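Local coordinates for putative uncharacterized protein (Campylobacter jejuni, PDB 5TPU), which is of unknown function but has the cupin fold of the WxcM-like family, pairs into a dimer and binds thymidine-5'-diphosphate, at residues Leu12-Ile17 with Ser23-Glu28; Phe50-His55 with Lys104-Gly109; Ile37-Tyr42 with Lys58-Val63. The protein carries 3 engineered substitutions. All blocks are in the same frame, centred on the assembly; numbering follows the deposited sequence.

How the interactions relate
Interactions 2 and 3 line one thymidine-5'-diphosphate pocket from two directions: R52 of interaction 2 reaches a phosphate oxygen, while R39 and Y41 of interaction 3 hold the thymine. Their centres lie about 18 Å apart, and their segments alternate along the chain. Interaction 1 faces the second ligand molecule, which it shares with R39, R52 and Y125 of the second subunit, so each pocket draws on both chains. Centres of interactions 1 and 2 are about 25 Å apart, their nearest atoms about 16 Å. Interactions 1 and 3, about 18 Å between centres, do touch, L12 CD1 packing on V63 CG2 at 4.1 Å.

Interaction 1 (Leu12-Ile17 with Ser23-Glu28); sequences LNLRAI and SLIALE. With TYD (thymidine-5'-diphosphate), chain F.
L14 and I25 cross nearly at right angles, L14 CD1 lying 3.9 Å from I25 CG2. The other branch, L14 CD2, turns to L27 and meets its CD2 at 4.0 Å, so the forked end of one leucine serves two residues of the strand 22-28. I25 divides its work likewise: CG1, beside the backbone N and opposite the carbonyl carbon (chi1 -70°), lies 3.7 Å from A16 CB, leaving CG2 to L14. Where the two segments draw together, I17 and L24 form an antiparallel hydrogen-bonded pair, with I17 N to L24 O and L24 N to I17 O both 2.9 Å. One water bridges R15 O, to which it donates, and A26 N, from which it accepts. The side chains of I17 and L24 share a face of this hairpin and meet the ligand. L24 swings CG anti to its N (chi1 -173°), which brings CD2 to 3.7 Å from the thymine C6, while I17 CG2 packs on the sugar C4' and A26 CB comes 3.5 Å from the base O4. The small sheet of 17-19 and 22-28 follows strand 9-13 in the chain, and strand 22-28 continues as an antiparallel ladder into the second subunit, whose Y42 packs on L14 and I25.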
loop_
_atom_site.group_PDB
_atom_site.type_symbol
_atom_site.label_atom_id
_atom_site.label_comp_id
_atom_site.label_asym_id
_atom_site.label_seq_id
_atom_site.Cartn_x
_atom_site.Cartn_y
_atom_site.Cartn_z
ATOM N N LEU A 12 14.592 2.573 4.093
ATOM C CA LEU A 12 14.311 3.528 3.053
ATOM C C LEU A 12 13.625 4.710 3.702
ATOM O O LEU A 12 12.465 4.627 4.113
ATOM C CB LEU A 12 13.425 2.904 1.979
ATOM C CG LEU A 12 13.872 1.529 1.479
ATOM C CD1 LEU A 12 12.791 1.041 0.535
ATOM C CD2 LEU A 12 15.209 1.689 0.789
ATOM N N ASN A 13 14.359 5.803 3.843
ATOM C CA ASN A 13 13.808 7.013 4.452
ATOM C C ASN A 13 13.185 7.728 3.295
ATOM O O ASN A 13 13.876 8.474 2.632
ATOM C CB ASN A 13 14.883 7.872 5.148
ATOM C CG ASN A 13 15.459 7.171 6.377
ATOM O OD1 ASN A 13 14.748 6.985 7.364
ATOM N ND2 ASN A 13 16.715 6.758 6.322
ATOM N N LEU A 14 11.877 7.531 3.107
ATOM C CA LEU A 14 11.147 7.985 1.935
ATOM C C LEU A 14 10.860 9.480 1.997
ATOM O O LEU A 14 10.701 10.084 3.078
ATOM C CB LEU A 14 9.807 7.273 1.857
ATOM C CG LEU A 14 9.810 5.759 1.958
ATOM C CD1 LEU A 14 8.447 5.184 2.293
ATOM C CD2 LEU A 14 10.380 5.236 0.646
ATOM N N ARG A 15 10.745 10.047 0.814
ATOM C CA ARG A 15 10.400 11.443 0.619
ATOM C C ARG A 15 8.907 11.697 0.438
ATOM O O ARG A 15 8.301 11.287 -0.546
ATOM C CB ARG A 15 11.152 12.007 -0.581
ATOM C CG ARG A 15 10.920 13.505 -0.739
ATOM C CD ARG A 15 10.422 13.894 -2.125
ATOM N NE ARG A 15 11.493 14.625 -2.765
ATOM C CZ ARG A 15 12.023 14.385 -3.959
ATOM N NH1 ARG A 15 11.549 13.446 -4.774
ATOM N NH2 ARG A 15 13.058 15.127 -4.330
ATOM N N ALA A 16 8.329 12.380 1.415
ATOM C CA ALA A 16 6.988 12.814 1.328
ATOM C C ALA A 16 7.006 14.188 0.679
ATOM O O ALA A 16 7.917 14.976 0.898
ATOM C CB ALA A 16 6.375 12.926 2.707
ATOM N N ILE A 17 5.983 14.435 -0.126
ATOM C CA ILE A 17 5.600 15.751 -0.557
ATOM C C ILE A 17 4.536 16.237 0.401
ATOM O O ILE A 17 3.472 15.620 0.503
ATOM C CB ILE A 17 4.970 15.651 -1.953
ATOM C CG1 ILE A 17 5.917 14.908 -2.899
ATOM C CG2 ILE A 17 4.509 17.028 -2.451
ATOM C CD1 ILE A 17 7.245 15.592 -3.097
ATOM N N SER A 23 0.270 14.825 3.267
ATOM C CA SER A 23 1.541 14.343 2.820
ATOM C C SER A 23 1.261 13.225 1.873
ATOM O O SER A 23 0.350 12.442 2.081
ATOM C CB SER A 23 2.383 13.756 3.947
ATOM O OG SER A 23 2.642 14.656 5.002
ATOM N N LEU A 24 2.082 13.134 0.852
ATOM C CA LEU A 24 1.935 12.128 -0.146
ATOM C C LEU A 24 3.296 11.435 -0.293
ATOM O O LEU A 24 4.349 12.097 -0.389
ATOM C CB LEU A 24 1.437 12.743 -1.437
ATOM C CG LEU A 24 1.092 11.735 -2.536
ATOM C CD1 LEU A 24 0.061 12.383 -3.426
ATOM C CD2 LEU A 24 2.276 11.295 -3.366
ATOM N N ILE A 25 3.278 10.105 -0.253
ATOM C CA ILE A 25 4.472 9.329 -0.579
ATOM C C ILE A 25 4.156 8.384 -1.734
ATOM O O ILE A 25 3.102 7.708 -1.733
ATOM C CB ILE A 25 4.966 8.503 0.618
ATOM C CG1 ILE A 25 5.547 9.429 1.668
ATOM C CG2 ILE A 25 6.054 7.496 0.180
ATOM C CD1 ILE A 25 6.128 8.719 2.868
ATOM N N ALA A 26 5.096 8.269 -2.684
ATOM C CA ALA A 26 4.884 7.405 -3.870
ATOM C C ALA A 26 6.091 6.546 -4.076
ATOM O O ALA A 26 7.238 7.002 -3.929
ATOM C CB ALA A 26 4.614 8.228 -5.129
ATOM N N LEU A 27 5.812 5.309 -4.454
ATOM C CA LEU A 27 6.807 4.324 -4.761
ATOM C C LEU A 27 6.546 3.669 -6.109
ATOM O O LEU A 27 5.430 3.182 -6.393
ATOM C CB LEU A 27 6.832 3.254 -3.672
ATOM C CG LEU A 27 7.282 3.820 -2.303
ATOM C CD1 LEU A 27 6.074 4.165 -1.465
ATOM C CD2 LEU A 27 8.102 2.791 -1.553
ATOM N N GLU A 28 7.591 3.604 -6.938
ATOM C CA GLU A 28 7.456 3.066 -8.301
ATOM C C GLU A 28 8.389 1.876 -8.514
ATOM O O GLU A 28 9.460 1.787 -7.898
ATOM C CB GLU A 28 7.767 4.163 -9.313
ATOM C CG GLU A 28 6.680 5.209 -9.360
ATOM C CD GLU A 28 6.947 6.326 -10.350
ATOM O OE1 GLU A 28 8.111 6.548 -10.753
ATOM O OE2 GLU A 28 5.960 6.993 -10.713
HETATM P PA TYD F . -1.599 15.284 -6.590
HETATM O O1A TYD F . -1.981 14.083 -7.434
HETATM O O2A TYD F . -2.504 15.844 -5.545
HETATM O O3A TYD F . -1.395 16.473 -7.670
HETATM P PB TYD F . -1.662 18.037 -7.370
HETATM O O1B TYD F . -3.165 18.091 -7.177
HETATM O O2B TYD F . -0.915 18.407 -6.111
HETATM O O3B TYD F . -1.026 18.615 -8.611
HETATM O "O5'" TYD F . -0.062 15.248 -6.117
HETATM C "C5'" TYD F . 0.352 15.903 -4.909
HETATM C "C4'" TYD F . 1.852 16.106 -4.936
HETATM O "O4'" TYD F . 2.513 14.841 -4.861
HETATM C "C3'" TYD F . 2.258 16.775 -6.246
HETATM O "O3'" TYD F . 3.158 17.831 -5.918
HETATM C "C2'" TYD F . 2.915 15.672 -7.063
HETATM C "C1'" TYD F . 3.267 14.579 -6.046
HETATM N N1 TYD F . 2.997 13.203 -6.523
HETATM C C2 TYD F . 4.092 12.351 -6.786
HETATM O O2 TYD F . 5.253 12.755 -6.605
HETATM N N3 TYD F . 3.960 11.102 -7.201
HETATM C C4 TYD F . 2.752 10.606 -7.363
HETATM O O4 TYD F . 2.657 9.446 -7.756
HETATM C C5 TYD F . 1.572 11.439 -7.134
HETATM C C5M TYD F . 0.188 10.919 -7.289
HETATM C C6 TYD F . 1.765 12.746 -6.702
HETATM O O HOH W 1 7.114 10.472 -2.549
#

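Interaction 2 (Phe50-His55 with Lys104-Gly109); sequences FPRGAH and KNFSYG. With TYD (thymidine-5'-diphosphate), chain E.
R52 lays the aliphatic part of its side chain against F106, CG lying 3.9 Å from the ring atom CE1 and CD 4.1 Å from CZ. The two side chains cross at about a right angle, and the guanidinium plane stands 81° from that of the ring. This is the close-packed half of the contact: both residues are buried, F106 also rests on C71 and T46, and R52 also touches M103 of strand 99-104 and R21 of the second subunit. The other half is looser and lies toward solvent. There P51 CB meets K104 CB at 4.0 Å, a touch of two beta carbons with no hydrogen bond between the segments to reinforce it. K104 then leads its extended chain away from P51, its CG lodged between the backbone N and the carbonyl carbon (chi1 69°). Within 50-55, H55 ND1 donates to G53 O at 3.1 Å, from above the carbonyl plane, a bond that ties the imidazole to its own loop. Two loops are joined here: segment 50-55 leads into strand 55-57, and segment 104-109 runs from the end of strand 99-104 toward strand 111-116. The charged end of R52 turns from the ring to the ligand: its chain bends at chi3 (73°), and NH1 donates to the phosphate oxygen O1A at 2.9 Å. One side chain is thus apolar along its methylenes, against F106, and donates at its cationic end to a phosphate oxygen of a ligand that R127 and Y125 also hydrogen-bond.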
loop_
_atom_site.group_PDB
_atom_site.type_symbol
_atom_site.label_atom_id
_atom_site.label_comp_id
_atom_site.label_asym_id
_atom_site.label_seq_id
_atom_site.Cartn_x
_atom_site.Cartn_y
_atom_site.Cartn_z
ATOM N N PHE A 50 -0.307 -10.734 19.993
ATOM C CA PHE A 50 -0.401 -11.736 18.949
ATOM C C PHE A 50 0.607 -11.432 17.847
ATOM O O PHE A 50 0.290 -10.834 16.794
ATOM C CB PHE A 50 -1.807 -11.828 18.401
ATOM C CG PHE A 50 -2.798 -12.332 19.405
ATOM C CD1 PHE A 50 -3.062 -13.707 19.514
ATOM C CD2 PHE A 50 -3.478 -11.445 20.246
ATOM C CE1 PHE A 50 -4.001 -14.179 20.418
ATOM C CE2 PHE A 50 -4.407 -11.915 21.161
ATOM C CZ PHE A 50 -4.667 -13.276 21.243
ATOM N N PRO A 51 1.846 -11.861 18.100
ATOM C CA PRO A 51 2.874 -11.768 17.070
ATOM C C PRO A 51 2.588 -12.637 15.888
ATOM O O PRO A 51 1.805 -13.563 15.962
ATOM C CB PRO A 51 4.124 -12.315 17.768
ATOM C CG PRO A 51 3.596 -13.269 18.789
ATOM C CD PRO A 51 2.268 -12.711 19.233
ATOM N N ARG A 52 3.270 -12.345 14.798
ATOM C CA ARG A 52 3.198 -13.166 13.628
ATOM C C ARG A 52 4.240 -14.262 13.735
ATOM O O ARG A 52 5.080 -14.266 14.637
ATOM C CB ARG A 52 3.403 -12.314 12.415
ATOM C CG ARG A 52 2.502 -11.106 12.496
ATOM C CD ARG A 52 2.240 -10.543 11.130
ATOM N NE ARG A 52 1.338 -11.367 10.353
ATOM C CZ ARG A 52 0.019 -11.368 10.453
ATOM N NH1 ARG A 52 -0.684 -12.139 9.631
ATOM N NH2 ARG A 52 -0.588 -10.604 11.345
ATOM N N GLY A 53 4.159 -15.232 12.843
ATOM C CA GLY A 53 5.120 -16.344 12.904
ATOM C C GLY A 53 6.419 -15.997 12.200
ATOM O O GLY A 53 6.423 -15.294 11.220
ATOM N N ALA A 54 7.527 -16.502 12.729
ATOM C CA ALA A 54 8.834 -16.447 12.082
ATOM C C ALA A 54 8.895 -17.386 10.903
ATOM O O ALA A 54 8.483 -18.523 10.980
ATOM C CB ALA A 54 9.922 -16.834 13.072
ATOM N N HIS A 55 9.434 -16.908 9.808
ATOM C CA HIS A 55 9.654 -17.753 8.647
ATOM C C HIS A 55 10.615 -17.045 7.743
ATOM O O HIS A 55 10.913 -15.862 7.967
ATOM C CB HIS A 55 8.342 -17.998 7.917
ATOM C CG HIS A 55 7.692 -16.742 7.432
ATOM N ND1 HIS A 55 6.885 -15.965 8.231
ATOM C CD2 HIS A 55 7.748 -16.116 6.233
ATOM C CE1 HIS A 55 6.476 -14.907 7.552
ATOM N NE2 HIS A 55 6.973 -14.986 6.331
ATOM N N LYS A 104 6.489 -8.579 15.540
ATOM C CA LYS A 104 5.942 -8.670 16.867
ATOM C C LYS A 104 5.712 -7.289 17.447
ATOM O O LYS A 104 6.003 -6.296 16.802
ATOM C CB LYS A 104 6.897 -9.499 17.761
ATOM C CG LYS A 104 8.227 -8.816 18.081
ATOM C CD LYS A 104 9.126 -9.640 19.020
ATOM C CE LYS A 104 10.287 -8.767 19.465
ATOM N NZ LYS A 104 11.146 -9.410 20.496
ATOM N N ASN A 105 5.197 -7.261 18.674
ATOM C CA ASN A 105 4.831 -6.058 19.373
ATOM C C ASN A 105 4.134 -5.039 18.497
ATOM O O ASN A 105 4.484 -3.866 18.578
ATOM C CB ASN A 105 6.084 -5.402 19.969
ATOM C CG ASN A 105 6.768 -6.298 20.953
ATOM O OD1 ASN A 105 6.109 -6.874 21.819
ATOM N ND2 ASN A 105 8.091 -6.449 20.819
ATOM N N PHE A 106 3.170 -5.460 17.683
ATOM C CA PHE A 106 2.339 -4.489 16.955
ATOM C C PHE A 106 1.593 -3.665 17.990
ATOM O O PHE A 106 1.013 -4.232 18.899
ATOM C CB PHE A 106 1.328 -5.151 16.024
ATOM C CG PHE A 106 1.953 -5.737 14.807
ATOM C CD1 PHE A 106 2.612 -6.952 14.880
ATOM C CD2 PHE A 106 1.937 -5.066 13.619
ATOM C CE1 PHE A 106 3.216 -7.485 13.772
ATOM C CE2 PHE A 106 2.487 -5.621 12.480
ATOM C CZ PHE A 106 3.148 -6.822 12.553
ATOM N N SER A 107 1.647 -2.352 17.898
ATOM C CA SER A 107 0.731 -1.575 18.716
ATOM C C SER A 107 -0.714 -1.926 18.298
ATOM O O SER A 107 -0.968 -2.398 17.181
ATOM C CB SER A 107 1.024 -0.100 18.583
ATOM O OG SER A 107 0.799 0.324 17.273
ATOM N N TYR A 108 -1.642 -1.810 19.236
ATOM C CA TYR A 108 -2.995 -2.249 18.993
ATOM C C TYR A 108 -3.606 -1.546 17.789
ATOM O O TYR A 108 -3.609 -0.339 17.738
ATOM C CB TYR A 108 -3.839 -1.892 20.189
ATOM C CG TYR A 108 -5.225 -2.425 20.080
ATOM C CD1 TYR A 108 -5.505 -3.684 20.532
ATOM C CD2 TYR A 108 -6.278 -1.654 19.544
ATOM C CE1 TYR A 108 -6.775 -4.203 20.455
ATOM C CE2 TYR A 108 -7.554 -2.149 19.487
ATOM C CZ TYR A 108 -7.798 -3.417 19.938
ATOM O OH TYR A 108 -9.050 -3.978 19.896
ATOM N N GLY A 109 -4.067 -2.315 16.813
ATOM C CA GLY A 109 -4.658 -1.765 15.638
ATOM C C GLY A 109 -3.664 -1.165 14.682
ATOM O O GLY A 109 -4.067 -0.504 13.754
HETATM P PA TYD E . 0.854 -14.798 7.020
HETATM O O1A TYD E . 0.772 -14.274 8.425
HETATM O O2A TYD E . 1.772 -14.257 5.989
HETATM O O3A TYD E . 1.077 -16.382 6.934
HETATM P PB TYD E . 0.811 -17.466 8.106
HETATM O O1B TYD E . 0.606 -18.724 7.247
HETATM O O2B TYD E . -0.459 -17.027 8.770
HETATM O O3B TYD E . 2.030 -17.370 8.967
HETATM O "O5'" TYD E . -0.505 -14.417 6.323
HETATM C "C5'" TYD E . -1.715 -14.352 7.071
HETATM C "C4'" TYD E . -2.819 -14.990 6.274
HETATM O "O4'" TYD E . -2.997 -14.394 4.986
HETATM C "C3'" TYD E . -2.501 -16.430 6.008
HETATM O "O3'" TYD E . -3.715 -17.125 6.350
HETATM C "C2'" TYD E . -2.018 -16.468 4.547
HETATM C "C1'" TYD E . -2.769 -15.300 3.962
HETATM N N1 TYD E . -2.095 -14.498 2.977
HETATM C C2 TYD E . -2.731 -14.279 1.736
HETATM O O2 TYD E . -3.866 -14.785 1.506
HETATM N N3 TYD E . -2.133 -13.523 0.803
HETATM C C4 TYD E . -0.937 -12.928 1.008
HETATM O O4 TYD E . -0.434 -12.218 0.110
HETATM C C5 TYD E . -0.282 -13.128 2.310
HETATM C C5M TYD E . 1.034 -12.520 2.645
HETATM C C6 TYD E . -0.913 -13.905 3.267
#

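Interaction 3 (Ile37-Tyr42 with Lys58-Val63); sequences IKRVYY and KNLEQV. With TYD (thymidine-5'-diphosphate), chain E.
R39 and L60 meet at the thymine end of the pocket in this cupin beta-barrel, where strand 39-44 and the start of strand 62-68 lie to either side of strand 111-116. Van der Waals contact comes from L60, which crosses R39 at about a right angle and brings both methyls to the guanidinium, CD1 3.6 Å and CD2 3.7 Å from R39 NH1. Hydrogen bonding to the ligand comes next. R39 starts with CG anti to its backbone N (chi1 168°) and bends at chi3, a course that carries NH2 to the thymine O4 at 2.8 Å; the acceptor lies at the edge of the guanidinium, near its plane. R39 NE also donates to D118 O, a further restraint on how the group is turned. Backbone geometry contributes as well: K38 and R39 both face A116 in a classic beta bulge at the start of the strand. Aromatic packing belongs to Y41, whose ring receives the thymine methyl C5M over its centre, 3.7 Å above the plane. With base methyl on the ring and base oxygen on the arginine, two adjacent groups of the thymine are contacted by residues of one strand. The second subunit closes round this place, its A26 packing on Y41 and its strand 22-28 pairing with 39-42. The remaining polar approach involves Q62, whose OE1 is hydrogen-bonded to R101 NH1 and whose NE2 lies in the plane of the Y41 ring at its edge, 2.8 Å from Y41 OH.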
loop_
_atom_site.group_PDB
_atom_site.type_symbol
_atom_site.label_atom_id
_atom_site.label_comp_id
_atom_site.label_asym_id
_atom_site.label_seq_id
_atom_site.Cartn_x
_atom_site.Cartn_y
_atom_site.Cartn_z
ATOM N N ILE A 37 6.599 -4.553 -8.523
ATOM C CA ILE A 37 5.509 -4.857 -7.628
ATOM C C ILE A 37 4.606 -5.886 -8.305
ATOM O O ILE A 37 4.106 -5.642 -9.384
ATOM C CB ILE A 37 4.763 -3.554 -7.345
ATOM C CG1 ILE A 37 5.663 -2.612 -6.557
ATOM C CG2 ILE A 37 3.461 -3.806 -6.612
ATOM C CD1 ILE A 37 5.186 -1.164 -6.598
ATOM N N LYS A 38 4.411 -7.055 -7.705
ATOM C CA LYS A 38 3.365 -7.956 -8.200
ATOM C C LYS A 38 2.118 -8.028 -7.302
ATOM O O LYS A 38 1.031 -8.476 -7.717
ATOM C CB LYS A 38 3.982 -9.319 -8.458
ATOM C CG LYS A 38 5.101 -9.232 -9.504
ATOM C CD LYS A 38 5.122 -10.368 -10.517
ATOM C CE LYS A 38 6.094 -10.092 -11.646
ATOM N NZ LYS A 38 5.634 -8.867 -12.350
ATOM N N ARG A 39 2.284 -7.535 -6.079
ATOM C CA ARG A 39 1.358 -7.801 -4.997
ATOM C C ARG A 39 1.543 -6.691 -3.967
ATOM O O ARG A 39 2.649 -6.223 -3.698
ATOM C CB ARG A 39 1.575 -9.197 -4.402
ATOM C CG ARG A 39 0.839 -9.404 -3.092
ATOM C CD ARG A 39 0.995 -10.784 -2.431
ATOM N NE ARG A 39 2.349 -11.340 -2.526
ATOM C CZ ARG A 39 2.937 -12.055 -1.585
ATOM N NH1 ARG A 39 4.155 -12.528 -1.799
ATOM N NH2 ARG A 39 2.336 -12.320 -0.432
ATOM N N VAL A 40 0.420 -6.206 -3.460
ATOM C CA VAL A 40 0.434 -5.287 -2.356
ATOM C C VAL A 40 -0.483 -5.956 -1.365
ATOM O O VAL A 40 -1.560 -6.462 -1.693
ATOM C CB VAL A 40 -0.082 -3.895 -2.780
ATOM C CG1 VAL A 40 -0.241 -2.998 -1.570
ATOM C CG2 VAL A 40 0.874 -3.244 -3.753
ATOM N N TYR A 41 -0.047 -6.012 -0.130
ATOM C CA TYR A 41 -0.953 -6.461 0.909
ATOM C C TYR A 41 -0.803 -5.629 2.169
ATOM O O TYR A 41 0.208 -4.929 2.356
ATOM C CB TYR A 41 -0.734 -7.959 1.170
ATOM C CG TYR A 41 0.568 -8.393 1.803
ATOM C CD1 TYR A 41 0.672 -8.517 3.174
ATOM C CD2 TYR A 41 1.688 -8.740 1.026
ATOM C CE1 TYR A 41 1.849 -8.930 3.750
ATOM C CE2 TYR A 41 2.881 -9.190 1.612
ATOM C CZ TYR A 41 2.936 -9.292 2.969
ATOM O OH TYR A 41 4.048 -9.702 3.636
ATOM N N TYR A 42 -1.833 -5.669 3.010
ATOM C CA TYR A 42 -1.787 -4.887 4.220
ATOM C C TYR A 42 -2.422 -5.636 5.333
ATOM O O TYR A 42 -3.284 -6.482 5.100
ATOM C CB TYR A 42 -2.305 -3.467 4.019
ATOM C CG TYR A 42 -3.602 -3.387 3.378
ATOM C CD1 TYR A 42 -4.764 -3.241 4.142
ATOM C CD2 TYR A 42 -3.718 -3.511 1.994
ATOM C CE1 TYR A 42 -6.018 -3.231 3.544
ATOM C CE2 TYR A 42 -4.970 -3.474 1.376
ATOM C CZ TYR A 42 -6.121 -3.330 2.137
ATOM O OH TYR A 42 -7.372 -3.317 1.518
ATOM N N LYS A 58 12.794 -17.518 0.147
ATOM C CA LYS A 58 13.942 -17.549 -0.747
ATOM C C LYS A 58 14.017 -16.329 -1.664
ATOM O O LYS A 58 14.806 -15.424 -1.387
ATOM C CB LYS A 58 13.966 -18.856 -1.549
ATOM C CG LYS A 58 15.388 -19.291 -1.876
ATOM C CD LYS A 58 15.448 -20.478 -2.823
ATOM C CE LYS A 58 16.717 -21.282 -2.584
ATOM N NZ LYS A 58 16.892 -22.387 -3.569
ATOM N N ASN A 59 13.209 -16.272 -2.718
ATOM C CA ASN A 59 13.369 -15.220 -3.728
ATOM C C ASN A 59 12.524 -13.967 -3.552
ATOM O O ASN A 59 12.756 -12.939 -4.198
ATOM C CB ASN A 59 13.121 -15.779 -5.117
ATOM C CG ASN A 59 14.417 -16.189 -5.787
ATOM O OD1 ASN A 59 14.845 -15.597 -6.788
ATOM N ND2 ASN A 59 15.102 -17.133 -5.163
ATOM N N LEU A 60 11.565 -14.058 -2.645
ATOM C CA LEU A 60 10.625 -12.968 -2.449
ATOM C C LEU A 60 11.320 -11.782 -1.788
ATOM O O LEU A 60 11.976 -11.895 -0.721
ATOM C CB LEU A 60 9.446 -13.457 -1.601
ATOM C CG LEU A 60 8.388 -12.400 -1.229
ATOM C CD1 LEU A 60 7.674 -11.926 -2.471
ATOM C CD2 LEU A 60 7.433 -12.965 -0.173
ATOM N N GLU A 61 11.137 -10.643 -2.438
ATOM C CA GLU A 61 11.495 -9.357 -1.858
ATOM C C GLU A 61 10.270 -8.560 -1.476
ATOM O O GLU A 61 9.233 -8.650 -2.161
ATOM C CB GLU A 61 12.263 -8.557 -2.881
ATOM C CG GLU A 61 13.567 -9.247 -3.292
ATOM C CD GLU A 61 14.236 -8.473 -4.400
ATOM O OE1 GLU A 61 14.922 -7.445 -4.154
ATOM O OE2 GLU A 61 14.004 -8.889 -5.533
ATOM N N GLN A 62 10.420 -7.765 -0.418
ATOM C CA GLN A 62 9.353 -6.900 0.082
ATOM C C GLN A 62 9.825 -5.518 0.531
ATOM O O GLN A 62 10.969 -5.329 0.952
ATOM C CB GLN A 62 8.649 -7.561 1.273
ATOM C CG GLN A 62 7.938 -8.879 0.988
ATOM C CD GLN A 62 7.846 -9.723 2.253
ATOM O OE1 GLN A 62 8.865 -10.070 2.860
ATOM N NE2 GLN A 62 6.645 -9.989 2.688
ATOM N N VAL A 63 8.912 -4.554 0.513
ATOM C CA VAL A 63 9.109 -3.332 1.288
ATOM C C VAL A 63 7.984 -3.156 2.269
ATOM O O VAL A 63 6.833 -3.149 1.856
ATOM C CB VAL A 63 9.222 -2.114 0.376
ATOM C CG1 VAL A 63 9.149 -0.827 1.191
ATOM C CG2 VAL A 63 10.502 -2.221 -0.421
HETATM P PA TYD E . 0.854 -14.798 7.020
HETATM O O1A TYD E . 0.772 -14.274 8.425
HETATM O O2A TYD E . 1.772 -14.257 5.989
HETATM O O3A TYD E . 1.077 -16.382 6.934
HETATM P PB TYD E . 0.811 -17.466 8.106
HETATM O O1B TYD E . 0.606 -18.724 7.247
HETATM O O2B TYD E . -0.459 -17.027 8.770
HETATM O O3B TYD E . 2.030 -17.370 8.967
HETATM O "O5'" TYD E . -0.505 -14.417 6.323
HETATM C "C5'" TYD E . -1.715 -14.352 7.071
HETATM C "C4'" TYD E . -2.819 -14.990 6.274
HETATM O "O4'" TYD E . -2.997 -14.394 4.986
HETATM C "C3'" TYD E . -2.501 -16.430 6.008
HETATM O "O3'" TYD E . -3.715 -17.125 6.350
HETATM C "C2'" TYD E . -2.018 -16.468 4.547
HETATM C "C1'" TYD E . -2.769 -15.300 3.962
HETATM N N1 TYD E . -2.095 -14.498 2.977
HETATM C C2 TYD E . -2.731 -14.279 1.736
HETATM O O2 TYD E . -3.866 -14.785 1.506
HETATM N N3 TYD E . -2.133 -13.523 0.803
HETATM C C4 TYD E . -0.937 -12.928 1.008
HETATM O O4 TYD E . -0.434 -12.218 0.110
HETATM C C5 TYD E . -0.282 -13.128 2.310
HETATM C C5M TYD E . 1.034 -12.520 2.645
HETATM C C6 TYD E . -0.913 -13.905 3.267
#